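Local coordinates for putative uncharacterized protein tcp24 (Actinoplanes teichomyceticus, PDB 4Q38) that transfers long acyl chains such as decanoyl from acyl-CoA to an amino sugar of glycopeptide antibiotics of the teicoplanin type, at residues Glu91-His94 against His95-Arg99. Numbering follows the deposited sequence.
Sequences ERTH and HAIVR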
loop_
_atom_site.group_PDB
_atom_site.type_symbol
_atom_site.label_atom_id
_atom_site.label_comp_id
_atom_site.label_asym_id
_atom_site.label_seq_id
_atom_site.Cartn_x
_atom_site.Cartn_y
_atom_site.Cartn_z
ATOM N N GLU A 91 -18.792 -5.212 -5.843
ATOM C CA GLU A 91 -18.692 -6.358 -6.747
ATOM C C GLU A 91 -17.755 -6.086 -7.915
ATOM O O GLU A 91 -16.891 -6.905 -8.229
ATOM C CB GLU A 91 -20.067 -6.708 -7.325
ATOM C CG GLU A 91 -21.045 -7.300 -6.334
ATOM C CD GLU A 91 -22.327 -7.737 -7.009
ATOM O OE1 GLU A 91 -22.989 -6.894 -7.656
ATOM O OE2 GLU A 91 -22.669 -8.926 -6.882
ATOM N N ARG A 92 -17.958 -4.943 -8.562
ATOM C CA ARG A 92 -17.208 -4.572 -9.763
ATOM C C ARG A 92 -15.763 -4.160 -9.467
ATOM O O ARG A 92 -14.875 -4.435 -10.261
ATOM C CB ARG A 92 -17.942 -3.482 -10.546
ATOM C CG ARG A 92 -19.105 -4.054 -11.342
ATOM C CD ARG A 92 -20.295 -3.121 -11.429
ATOM N NE ARG A 92 -21.466 -3.847 -11.939
ATOM C CZ ARG A 92 -22.313 -4.551 -11.186
ATOM N NH1 ARG A 92 -22.155 -4.617 -9.871
ATOM N NH2 ARG A 92 -23.336 -5.190 -11.754
ATOM N N THR A 93 -15.546 -3.516 -8.326
ATOM C CA THR A 93 -14.197 -3.126 -7.900
ATOM C C THR A 93 -13.385 -4.381 -7.597
ATOM O O THR A 93 -12.218 -4.501 -7.997
ATOM C CB THR A 93 -14.247 -2.184 -6.680
ATOM O OG1 THR A 93 -14.941 -0.992 -7.045
ATOM C CG2 THR A 93 -12.839 -1.797 -6.205
ATOM N N HIS A 94 -14.012 -5.323 -6.899
ATOM C CA HIS A 94 -13.416 -6.634 -6.693
ATOM C C HIS A 94 -13.032 -7.251 -8.016
ATOM O O HIS A 94 -11.908 -7.732 -8.185
ATOM C CB HIS A 94 -14.362 -7.545 -5.933
ATOM C CG HIS A 94 -14.001 -9.007 -6.036
ATOM N ND1 HIS A 94 -13.037 -9.572 -5.285
ATOM C CD2 HIS A 94 -14.507 -10.019 -6.855
ATOM C CE1 HIS A 94 -12.929 -10.878 -5.603
ATOM N NE2 HIS A 94 -13.831 -11.152 -6.559
ATOM N N HIS A 95 -13.968 -7.241 -8.961
ATOM C CA HIS A 95 -13.744 -7.804 -10.297
ATOM C C HIS A 95 -12.619 -7.104 -11.032
ATOM O O HIS A 95 -11.773 -7.760 -11.633
ATOM C CB HIS A 95 -15.042 -7.769 -11.103
ATOM C CG HIS A 95 -15.022 -8.616 -12.357
ATOM N ND1 HIS A 95 -15.999 -8.547 -13.291
ATOM C CD2 HIS A 95 -14.103 -9.567 -12.817
ATOM C CE1 HIS A 95 -15.718 -9.409 -14.296
ATOM N NE2 HIS A 95 -14.557 -10.024 -14.007
ATOM N N ALA A 96 -12.592 -5.775 -10.962
ATOM C CA ALA A 96 -11.557 -4.975 -11.619
ATOM C C ALA A 96 -10.154 -5.263 -11.088
ATOM O O ALA A 96 -9.166 -5.019 -11.780
ATOM C CB ALA A 96 -11.876 -3.489 -11.511
ATOM N N ILE A 97 -10.072 -5.773 -9.860
ATOM C CA ILE A 97 -8.788 -6.186 -9.275
ATOM C C ILE A 97 -8.396 -7.614 -9.678
ATOM O O ILE A 97 -7.285 -7.836 -10.190
ATOM C CB ILE A 97 -8.766 -5.998 -7.737
ATOM C CG1 ILE A 97 -8.918 -4.508 -7.390
ATOM C CG2 ILE A 97 -7.461 -6.554 -7.143
ATOM C CD1 ILE A 97 -9.145 -4.228 -5.917
ATOM N N VAL A 98 -9.296 -8.577 -9.474
ATOM C CA VAL A 98 -8.967 -9.990 -9.739
ATOM C C VAL A 98 -8.732 -10.308 -11.221
ATOM O O VAL A 98 -8.052 -11.287 -11.543
ATOM C CB VAL A 98 -9.988 -10.983 -9.148
ATOM C CG1 VAL A 98 -9.989 -10.896 -7.628
ATOM C CG2 VAL A 98 -11.387 -10.751 -9.718
ATOM N N ARG A 99 -9.266 -9.469 -12.110
ATOM C CA ARG A 99 -9.012 -9.606 -13.545
ATOM C C ARG A 99 -7.521 -9.408 -13.859
ATOM O O ARG A 99 -7.037 -9.854 -14.903
ATOM C CB ARG A 99 -9.865 -8.616 -14.349
ATOM C CG ARG A 99 -9.472 -7.163 -14.165
ATOM C CD ARG A 99 -10.184 -6.231 -15.128
ATOM N NE ARG A 99 -9.925 -4.823 -14.811
ATOM C CZ ARG A 99 -10.472 -3.796 -15.461
ATOM N NH1 ARG A 99 -11.308 -4.011 -16.467
ATOM N NH2 ARG A 99 -10.189 -2.547 -15.105
#
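H94 carries CG anti to the backbone N and beside its own carbonyl carbon (chi1 163°), which brings the ring alongside V98, one alpha-helical turn further on. V98 meets it with both methyls: CG1 lies 3.6 Å from H94 CE1, while CG2 stands over one face of the ring, displaced toward its rim and 4.0 Å from H94 NE2. This i to i+4 pair sits on the last turns of helix 84-98, in the N-terminal domain of the acyltransferase and away from the coenzyme A and sugar pockets. H94 ND1, next to CG, hydrogen-bonds T133 OG1 on helix 125-143, which fixes the turn of the ring, and V98 touches the same helix through T133 and A136. T93 and A96 rest on L38 of helix 32-41, while T93 and I97 touch V129 of helix 125-143, which places the turn between these two helices.

H94 and V98 are also joined through the backbone, where V98 N donates almost straight to H94 O at 3.0 Å. I97 N divides itself between T93 O at 3.1 Å and a weak bond to H94 O, both well off straight, so the carbonyl of H94 receives two amides. Earlier in the helix, A96 N reaches R92 O at 2.7 Å.

Charged groups flank the turn, and R92 NH1 forms a salt bridge with E91 OE1. Further polar partners lie beyond the turn: H95 ND1 bonds the loop carbonyl of G42, R92 NH1 bonds W88 O while R92 makes a cation-pi contact with the W88 ring, and R99 NH2 pairs with E37. R99 also folds back to the helix, its NE donating to A96 O at 3.1 Å.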